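Local coordinates for BH1478 protein (Bacillus halodurans, PDB 2QUP) that is of unknown function and belongs to the DUF327 family, folding as a single chain into a bundle of four long helices, at residues 67-72 / 110-115; 45-50 / 138-143; 79-84 / 99-104. All blocks are in the same frame, centred on the assembly; numbering follows the deposited sequence. Where two conformers were deposited one is given.

Interaction 1 (67-72 / 110-115)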
loop_
_atom_site.group_PDB
_atom_site.type_symbol
_atom_site.label_atom_id
_atom_site.label_comp_id
_atom_site.label_asym_id
_atom_site.label_seq_id
_atom_site.Cartn_x
_atom_site.Cartn_y
_atom_site.Cartn_z
ATOM N N ARG A 67 -7.848 1.667 -12.809
ATOM C CA ARG A 67 -6.513 1.643 -13.384
ATOM C C ARG A 67 -5.561 2.544 -12.584
ATOM O O ARG A 67 -4.487 2.091 -12.168
ATOM C CB ARG A 67 -6.552 2.080 -14.853
ATOM C CG ARG A 67 -6.742 0.952 -15.878
ATOM C CD ARG A 67 -7.267 1.447 -17.255
ATOM N NE ARG A 67 -6.766 2.770 -17.637
ATOM C CZ ARG A 67 -7.486 3.711 -18.252
ATOM N NH1 ARG A 67 -8.751 3.499 -18.589
ATOM N NH2 ARG A 67 -6.929 4.875 -18.548
ATOM N N LYS A 68 -5.958 3.796 -12.349
ATOM C CA LYS A 68 -5.103 4.753 -11.644
ATOM C C LYS A 68 -4.850 4.329 -10.187
ATOM O O LYS A 68 -3.742 4.454 -9.690
ATOM C CB LYS A 68 -5.658 6.183 -11.737
ATOM C CG LYS A 68 -4.861 7.202 -10.927
ATOM C CD LYS A 68 -4.873 8.611 -11.494
ATOM C CE LYS A 68 -4.002 9.527 -10.645
ATOM N NZ LYS A 68 -2.654 8.933 -10.441
ATOM N N TYR A 69 -5.878 3.800 -9.534
ATOM C CA TYR A 69 -5.797 3.272 -8.160
ATOM C C TYR A 69 -4.772 2.142 -8.016
ATOM O O TYR A 69 -3.853 2.213 -7.188
ATOM C CB TYR A 69 -7.179 2.736 -7.735
ATOM C CG TYR A 69 -7.188 2.213 -6.315
ATOM C CD1 TYR A 69 -7.086 3.087 -5.235
ATOM C CD2 TYR A 69 -7.269 0.845 -6.050
ATOM C CE1 TYR A 69 -7.082 2.616 -3.926
ATOM C CE2 TYR A 69 -7.251 0.364 -4.742
ATOM C CZ TYR A 69 -7.169 1.258 -3.691
ATOM O OH TYR A 69 -7.162 0.790 -2.403
ATOM N N LYS A 70 -4.926 1.117 -8.850
ATOM C CA LYS A 70 -4.073 -0.057 -8.793
ATOM C C LYS A 70 -2.651 0.266 -9.232
ATOM O O LYS A 70 -1.733 -0.369 -8.760
ATOM C CB LYS A 70 -4.668 -1.201 -9.608
ATOM C CG LYS A 70 -5.969 -1.745 -8.993
ATOM C CD LYS A 70 -6.718 -2.674 -9.920
ATOM C CE LYS A 70 -5.892 -3.837 -10.426
ATOM N NZ LYS A 70 -6.810 -4.786 -11.114
ATOM N N GLU A 71 -2.467 1.266 -10.089
ATOM C CA GLU A 71 -1.100 1.644 -10.433
ATOM C C GLU A 71 -0.375 2.335 -9.281
ATOM O O GLU A 71 0.837 2.184 -9.147
ATOM C CB GLU A 71 -1.027 2.426 -11.745
ATOM C CG GLU A 71 -1.046 1.516 -13.000
ATOM C CD GLU A 71 0.310 0.872 -13.304
ATOM O OE1 GLU A 71 0.482 -0.338 -13.035
ATOM O OE2 GLU A 71 1.207 1.578 -13.815
ATOM N N LEU A 72 -1.115 3.047 -8.436
ATOM C CA LEU A 72 -0.561 3.639 -7.243
ATOM C C LEU A 72 -0.291 2.573 -6.182
ATOM O O LEU A 72 0.758 2.586 -5.537
ATOM C CB LEU A 72 -1.506 4.726 -6.714
ATOM C CG LEU A 72 -1.636 6.032 -7.490
ATOM C CD1 LEU A 72 -2.662 6.894 -6.804
ATOM C CD2 LEU A 72 -0.297 6.776 -7.547
ATOM N N ARG A 110 -4.912 -10.563 -3.327
ATOM C CA ARG A 110 -6.261 -11.154 -3.207
ATOM C C ARG A 110 -7.357 -10.094 -3.233
ATOM O O ARG A 110 -8.293 -10.191 -4.032
ATOM C CB ARG A 110 -6.375 -11.912 -1.902
ATOM C CG ARG A 110 -6.265 -13.423 -2.020
ATOM C CD ARG A 110 -7.437 -14.122 -1.341
ATOM N NE ARG A 110 -7.842 -13.492 -0.077
ATOM C CZ ARG A 110 -9.070 -13.039 0.200
ATOM N NH1 ARG A 110 -10.046 -13.129 -0.691
ATOM N NH2 ARG A 110 -9.324 -12.490 1.380
ATOM N N LYS A 111 -7.222 -9.088 -2.359
ATOM C CA LYS A 111 -8.161 -7.967 -2.257
ATOM C C LYS A 111 -8.298 -7.093 -3.512
ATOM O O LYS A 111 -9.401 -6.687 -3.854
ATOM C CB LYS A 111 -7.854 -7.096 -1.021
ATOM C CG LYS A 111 -8.206 -7.711 0.356
ATOM C CD LYS A 111 -9.568 -8.430 0.361
ATOM C CE LYS A 111 -9.867 -9.089 1.710
ATOM N NZ LYS A 111 -11.137 -9.904 1.708
ATOM N N LEU A 112 -7.176 -6.794 -4.162
ATOM C CA LEU A 112 -7.179 -6.046 -5.402
ATOM C C LEU A 112 -7.995 -6.727 -6.497
ATOM O O LEU A 112 -8.755 -6.063 -7.211
ATOM C CB LEU A 112 -5.743 -5.795 -5.882
ATOM C CG LEU A 112 -5.046 -4.671 -5.131
ATOM C CD1 LEU A 112 -3.557 -4.483 -5.635
ATOM C CD2 LEU A 112 -5.852 -3.343 -5.275
ATOM N N LEU A 113 -7.856 -8.051 -6.603
ATOM C CA LEU A 113 -8.594 -8.839 -7.594
ATOM C C LEU A 113 -10.081 -8.821 -7.264
ATOM O O LEU A 113 -10.908 -8.744 -8.159
ATOM C CB LEU A 113 -8.081 -10.281 -7.625
ATOM C CG LEU A 113 -6.672 -10.542 -8.170
ATOM C CD1 LEU A 113 -6.224 -11.984 -7.857
ATOM C CD2 LEU A 113 -6.608 -10.271 -9.658
ATOM N N ASP A 114 -10.409 -8.857 -5.977
ATOM C CA ASP A 114 -11.809 -8.830 -5.522
ATOM C C ASP A 114 -12.480 -7.480 -5.737
ATOM O O ASP A 114 -13.712 -7.378 -5.884
ATOM C CB ASP A 114 -11.880 -9.176 -4.039
ATOM C CG ASP A 114 -11.717 -10.653 -3.779
ATOM O OD1 ASP A 114 -11.673 -11.019 -2.591
ATOM O OD2 ASP A 114 -11.635 -11.442 -4.751
ATOM N N LEU A 115 -11.650 -6.453 -5.729
ATOM C CA LEU A 115 -12.069 -5.095 -5.985
ATOM C C LEU A 115 -12.378 -4.883 -7.460
ATOM O O LEU A 115 -13.425 -4.342 -7.788
ATOM C CB LEU A 115 -10.967 -4.113 -5.539
ATOM C CG LEU A 115 -11.195 -2.625 -5.791
ATOM C CD1 LEU A 115 -12.354 -2.096 -4.951
ATOM C CD2 LEU A 115 -9.934 -1.852 -5.484
#
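Tyr69 and Leu115 meet where two helices of an all-helical, four-helix bundle run antiparallel: the axes of 67-72 and 110-115 make an angle of 176° and come no nearer than 11.8 Å. That spacing is too wide for backbone contact, and the gap is bridged by side chains alone, with no hydrogen bond across it. Methyl CD2 of Leu115 lies 3.6 Å from CE2 of Tyr69 and 3.8 Å from CD2 of Tyr69, so it spans the CD2-CE2 bond of the ring, coming in obliquely, and the two side chains cross at about a right angle. CE2 of Tyr69 also has CD2 of Leu112 at 4.0 Å, again oblique to the ring. This second contact is less certain, because Leu112 was modelled in two conformers and the distance holds for one of them. In that conformer CD2 of Leu112 is also 4.0 Å from CG of Lys70, whose aliphatic chain slides past the leucine in the opposite direction. Lys70 and Leu112 are the nearest CA pair of the two segments, at 7.6 Å.

What positions these groups is partly torsional. Tyr69, whose CB points toward 110-115, has CG anti to the backbone N and beside the carbonyl carbon (chi1 -178°). Its ring lies in the interior, as its contacts with Val133 and Ile136 of helix 126-144 and Gln53 of helix 27-60 attest. Leu115 is packed further on Leu66 and Met132. The contact therefore grades from a buried side, Tyr69 with Leu115, to a more open one at Lys70. There the lysine chain bends at its third torsion (chi3 55°), and its ammonium group is anchored by two hydrogen bonds: NZ of Lys70 binds O3 of a glycerol, probably from the crystallisation liquor, and OG1 of Thr116, a hydroxyl that is also hydrogen-bonded to the carbonyl O of Leu112.

Interaction 2 (45-50 / 138-143); sequences ALMSKI and GLLINI
Met47 reaches across to Leu140 and Ile141 with one atom, its terminal methyl. CE of Met47 is 3.7 Å from CD1 of Leu140 and 3.9 Å from CB of the same leucine, so the methyl rests against the flank of the Leu140 side chain, and the two side chains run obliquely to each other. The path to that point is folded: CG starts out anti to the backbone N, but the chain then turns at chi2 (43°) and at chi3 (77°), which brings CE round to the leucine. This is the tight, buried part of the contact. Phe76 of helix 63-88 lies against Met47 and against Ile50, while Val77 of the same helix touches Leu140.

The partners belong to the first and last helices of the four-helix bundle, 27-60 and 126-144. Their segments run antiparallel, at 172°, with axes 12.2 Å apart at closest approach and the nearest CA pair, Met47 and Ile141, separated by 8.7 Å. No hydrogen bond crosses this gap; 139 Å² is buried, and the contacts found are between apolar side chains.

Two looser contacts accompany the methionine methyl and its leucine. One is still interior: CD1 of Ile50 stands 4.3 Å from CD1 of Leu140, a distance at the limit of contact. The other is on the solvent side, where exposed Ile141 offers only its CG2 branch, 4.0 Å from CE of Met47; that branch lies anti to the carbonyl carbon of Ile141 and beside its backbone N.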
loop_
_atom_site.group_PDB
_atom_site.type_symbol
_atom_site.label_atom_id
_atom_site.label_comp_id
_atom_site.label_asym_id
_atom_site.label_seq_id
_atom_site.Cartn_x
_atom_site.Cartn_y
_atom_site.Cartn_z
ATOM N N ALA A 45 3.610 10.213 1.297
ATOM C CA ALA A 45 3.174 11.025 0.157
ATOM C C ALA A 45 2.378 10.207 -0.861
ATOM O O ALA A 45 1.359 10.657 -1.351
ATOM C CB ALA A 45 4.396 11.701 -0.509
ATOM N N LEU A 46 2.858 9.001 -1.159
ATOM C CA LEU A 46 2.143 8.046 -1.994
ATOM C C LEU A 46 0.801 7.615 -1.398
ATOM O O LEU A 46 -0.177 7.475 -2.109
ATOM C CB LEU A 46 3.023 6.821 -2.196
ATOM C CG LEU A 46 2.810 5.891 -3.376
ATOM C CD1 LEU A 46 2.411 6.664 -4.658
ATOM C CD2 LEU A 46 4.086 5.136 -3.591
ATOM N N MET A 47 0.759 7.395 -0.094
ATOM C CA MET A 47 -0.485 7.010 0.583
ATOM C C MET A 47 -1.556 8.125 0.532
ATOM O O MET A 47 -2.762 7.848 0.528
ATOM C CB MET A 47 -0.155 6.619 2.018
ATOM C CG MET A 47 -1.284 5.999 2.838
ATOM S SD MET A 47 -2.289 4.767 1.993
ATOM C CE MET A 47 -1.210 3.351 2.029
ATOM N N SER A 48 -1.100 9.376 0.501
ATOM C CA SER A 48 -1.987 10.525 0.352
ATOM C C SER A 48 -2.697 10.484 -1.001
ATOM O O SER A 48 -3.925 10.622 -1.066
ATOM C CB SER A 48 -1.205 11.839 0.515
ATOM O OG SER A 48 -0.991 12.145 1.884
ATOM N N LYS A 49 -1.919 10.292 -2.070
ATOM C CA LYS A 49 -2.438 10.007 -3.413
ATOM C C LYS A 49 -3.374 8.797 -3.427
ATOM O O LYS A 49 -4.489 8.866 -3.923
ATOM C CB LYS A 49 -1.284 9.737 -4.352
ATOM C CG LYS A 49 -0.471 10.976 -4.653
ATOM C CD LYS A 49 0.707 10.609 -5.544
ATOM C CE LYS A 49 1.379 11.849 -6.070
ATOM N NZ LYS A 49 2.444 12.272 -5.139
ATOM N N ILE A 50 -2.925 7.702 -2.845
ATOM C CA ILE A 50 -3.739 6.490 -2.756
ATOM C C ILE A 50 -5.081 6.740 -2.067
ATOM O O ILE A 50 -6.110 6.256 -2.540
ATOM C CB ILE A 50 -2.950 5.333 -2.097
ATOM C CG1 ILE A 50 -1.793 4.887 -2.996
ATOM C CG2 ILE A 50 -3.806 4.115 -1.898
ATOM C CD1 ILE A 50 -0.878 3.899 -2.306
ATOM N N GLY A 138 -5.421 -0.603 5.067
ATOM C CA GLY A 138 -5.071 -1.289 6.307
ATOM C C GLY A 138 -4.004 -2.356 6.163
ATOM O O GLY A 138 -3.066 -2.413 6.951
ATOM N N LEU A 139 -4.126 -3.192 5.142
ATOM C CA LEU A 139 -3.052 -4.103 4.796
ATOM C C LEU A 139 -1.776 -3.343 4.367
ATOM O O LEU A 139 -0.663 -3.688 4.790
ATOM C CB LEU A 139 -3.521 -5.076 3.719
ATOM C CG LEU A 139 -4.702 -5.975 4.136
ATOM C CD1 LEU A 139 -5.330 -6.669 2.940
ATOM C CD2 LEU A 139 -4.253 -6.986 5.151
ATOM N N LEU A 140 -1.935 -2.308 3.564
ATOM C CA LEU A 140 -0.766 -1.618 2.960
ATOM C C LEU A 140 0.205 -1.009 3.954
ATOM O O LEU A 140 1.446 -1.053 3.782
ATOM C CB LEU A 140 -1.239 -0.511 2.023
ATOM C CG LEU A 140 -1.689 -0.856 0.597
ATOM C CD1 LEU A 140 -2.103 0.416 -0.106
ATOM C CD2 LEU A 140 -0.633 -1.594 -0.217
ATOM N N ILE A 141 -0.354 -0.375 4.975
ATOM C CA ILE A 141 0.478 0.300 5.967
ATOM C C ILE A 141 1.226 -0.707 6.857
ATOM O O ILE A 141 2.248 -0.383 7.448
ATOM C CB ILE A 141 -0.330 1.334 6.806
ATOM C CG1 ILE A 141 -1.507 0.666 7.513
ATOM C CG2 ILE A 141 -0.831 2.491 5.941
ATOM C CD1 ILE A 141 -2.282 1.590 8.429
ATOM N N ASN A 142 0.705 -1.929 6.950
ATOM C CA ASN A 142 1.368 -2.995 7.695
ATOM C C ASN A 142 2.521 -3.684 6.964
ATOM O O ASN A 142 3.178 -4.542 7.547
ATOM C CB ASN A 142 0.374 -4.067 8.075
ATOM C CG ASN A 142 -0.688 -3.576 9.021
ATOM O OD1 ASN A 142 -0.478 -2.649 9.792
ATOM N ND2 ASN A 142 -1.841 -4.220 8.976
ATOM N N ILE A 143 2.741 -3.346 5.693
ATOM C CA ILE A 143 3.769 -4.022 4.889
ATOM C C ILE A 143 5.120 -3.732 5.486
ATOM O O ILE A 143 5.881 -4.656 5.783
ATOM C CB ILE A 143 3.752 -3.649 3.359
ATOM C CG1 ILE A 143 2.577 -4.335 2.651
ATOM C CG2 ILE A 143 4.988 -4.227 2.679
ATOM C CD1 ILE A 143 2.181 -3.724 1.303
#

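Interaction 3 (79-84 / 99-104)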
loop_
_atom_site.group_PDB
_atom_site.type_symbol
_atom_site.label_atom_id
_atom_site.label_comp_id
_atom_site.label_asym_id
_atom_site.label_seq_id
_atom_site.Cartn_x
_atom_site.Cartn_y
_atom_site.Cartn_z
ATOM N N ASP A 79 7.614 -0.365 -2.978
ATOM C CA ASP A 79 8.441 0.476 -2.113
ATOM C C ASP A 79 8.348 0.113 -0.640
ATOM O O ASP A 79 9.320 0.254 0.090
ATOM C CB ASP A 79 8.095 1.951 -2.299
ATOM C CG ASP A 79 8.572 2.503 -3.628
ATOM O OD1 ASP A 79 8.107 3.595 -4.009
ATOM O OD2 ASP A 79 9.407 1.854 -4.296
ATOM N N ALA A 80 7.171 -0.330 -0.205
ATOM C CA ALA A 80 6.964 -0.750 1.168
ATOM C C ALA A 80 7.638 -2.071 1.524
ATOM O O ALA A 80 8.186 -2.194 2.626
ATOM C CB ALA A 80 5.490 -0.815 1.489
ATOM N N VAL A 81 7.591 -3.050 0.615
ATOM C CA VAL A 81 8.350 -4.313 0.781
ATOM C C VAL A 81 9.845 -4.052 0.891
ATOM O O VAL A 81 10.507 -4.605 1.755
ATOM C CB VAL A 81 8.089 -5.353 -0.349
ATOM C CG1 VAL A 81 8.920 -6.631 -0.128
ATOM C CG2 VAL A 81 6.642 -5.751 -0.407
ATOM N N GLU A 82 10.365 -3.193 0.021
ATOM C CA GLU A 82 11.781 -2.840 0.035
ATOM C C GLU A 82 12.202 -2.207 1.354
ATOM O O GLU A 82 13.222 -2.601 1.918
ATOM C CB GLU A 82 12.118 -1.916 -1.128
ATOM C CG GLU A 82 13.595 -1.887 -1.463
ATOM C CD GLU A 82 13.996 -0.642 -2.214
ATOM O OE1 GLU A 82 15.192 -0.519 -2.547
ATOM O OE2 GLU A 82 13.120 0.213 -2.472
ATOM N N LEU A 83 11.408 -1.256 1.853
ATOM C CA LEU A 83 11.602 -0.712 3.201
ATOM C C LEU A 83 11.428 -1.738 4.331
ATOM O O LEU A 83 12.289 -1.837 5.203
ATOM C CB LEU A 83 10.705 0.509 3.442
ATOM C CG LEU A 83 10.889 1.257 4.767
ATOM C CD1 LEU A 83 12.311 1.824 4.907
ATOM C CD2 LEU A 83 9.839 2.345 4.945
ATOM N N GLY A 84 10.321 -2.483 4.312
ATOM C CA GLY A 84 10.072 -3.569 5.263
ATOM C C GLY A 84 11.200 -4.562 5.487
ATOM O O GLY A 84 11.556 -4.859 6.632
ATOM N N THR A 99 8.180 -13.932 6.251
ATOM C CA THR A 99 6.906 -14.643 6.163
ATOM C C THR A 99 5.686 -13.710 6.293
ATOM O O THR A 99 4.822 -13.724 5.416
ATOM C CB THR A 99 6.856 -15.838 7.131
ATOM O OG1 THR A 99 7.974 -16.707 6.868
ATOM C CG2 THR A 99 5.567 -16.644 6.966
ATOM N N LYS A 100 5.657 -12.873 7.336
ATOM C CA LYS A 100 4.522 -11.976 7.611
ATOM C C LYS A 100 4.324 -10.911 6.529
ATOM O O LYS A 100 3.205 -10.696 6.061
ATOM C CB LYS A 100 4.662 -11.324 8.994
ATOM C CG LYS A 100 3.582 -10.287 9.288
ATOM C CD LYS A 100 3.065 -10.357 10.692
ATOM C CE LYS A 100 1.565 -10.062 10.712
ATOM N NZ LYS A 100 0.794 -11.203 10.158
ATOM N N ILE A 101 5.430 -10.276 6.135
ATOM C CA ILE A 101 5.478 -9.246 5.124
ATOM C C ILE A 101 4.914 -9.795 3.828
ATOM O O ILE A 101 4.024 -9.199 3.225
ATOM C CB ILE A 101 6.959 -8.796 4.911
ATOM C CG1 ILE A 101 7.497 -8.102 6.180
ATOM C CG2 ILE A 101 7.111 -7.884 3.696
ATOM C CD1 ILE A 101 8.896 -7.442 6.009
ATOM N N TYR A 102 5.415 -10.960 3.430
ATOM C CA TYR A 102 4.932 -11.658 2.242
ATOM C C TYR A 102 3.463 -12.056 2.341
ATOM O O TYR A 102 2.749 -11.979 1.342
ATOM C CB TYR A 102 5.749 -12.908 1.982
ATOM C CG TYR A 102 7.188 -12.609 1.653
ATOM C CD1 TYR A 102 7.570 -11.371 1.136
ATOM C CD2 TYR A 102 8.167 -13.562 1.859
ATOM C CE1 TYR A 102 8.919 -11.098 0.828
ATOM C CE2 TYR A 102 9.516 -13.286 1.548
ATOM C CZ TYR A 102 9.865 -12.057 1.046
ATOM O OH TYR A 102 11.201 -11.792 0.740
ATOM N N LYS A 103 3.022 -12.464 3.529
ATOM C CA LYS A 103 1.619 -12.833 3.738
ATOM C C LYS A 103 0.675 -11.633 3.560
ATOM O O LYS A 103 -0.478 -11.783 3.135
ATOM C CB LYS A 103 1.414 -13.445 5.125
ATOM C CG LYS A 103 -0.036 -13.966 5.373
ATOM C CD LYS A 103 -0.535 -13.836 6.845
ATOM C CE LYS A 103 -0.700 -12.374 7.347
ATOM N NZ LYS A 103 -2.056 -11.748 7.145
ATOM N N ILE A 104 1.157 -10.451 3.911
ATOM C CA ILE A 104 0.376 -9.231 3.761
ATOM C C ILE A 104 0.268 -8.865 2.280
ATOM O O ILE A 104 -0.831 -8.618 1.777
ATOM C CB ILE A 104 0.983 -8.067 4.599
ATOM C CG1 ILE A 104 0.799 -8.323 6.091
ATOM C CG2 ILE A 104 0.344 -6.731 4.260
ATOM C CD1 ILE A 104 1.810 -7.563 6.916
#
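Ile101 lays the end of its side chain over the backbone of Gly84: CD1 of Ile101 is 3.7 Å from C of Gly84 and 3.8 Å from O of Gly84, so a methyl packs directly against the bare backbone of a residue without a side chain. The first torsion of the isoleucine (chi1 -66°) puts CG1 anti to the carbonyl carbon, and an extended chi2 carries CD1 on to Gly84. The other branch faces Val81 more loosely, with CG2 of Ile101 4.4 Å from CG1 of Val81. The nearest CA pair, Val81 and Ile101, is 7.2 Å apart. No hydrogen bond joins the two segments, which bury 141 Å² between them.

The contact joins helix 63-88 to helix 98-120 of the four-helix bundle, close to the ends linked by the 89-97 connection. Around this side-chain-to-backbone packing, Ile101 also touches Glu88 and, in the connecting loop, Arg96. Val81 and Ala80 rest on Ile143 of helix 126-144, and Ile104 packs on Asn142 and Ile143 of that same helix, while Leu83 turns to Asp36, Ala39 and Leu43 of helix 27-60.

Overall arrangement
Together the three contacts sample two pairings, 63-88 with 98-120 and 27-60 with 126-144. Interactions 1 and 3 share the first pairing, with centres about 17 Å apart and no touching atoms. Interaction 2 joins the first helix to the last, its centre about 13 Å from that of interaction 1 and 12 Å from that of interaction 3, and it touches both: Leu72 packs on Ile50, and CG2 of Ile104 on the carbonyl O of Leu139. Along the chain the pairs are concentric, 79-84 with 99-104 innermost, 67-72 with 110-115 around it, and 45-50 with 138-143 outermost. The chain thus folds as two helical hairpins, 27-88 and 98-144, held together, in these three contacts, mainly by apolar packing.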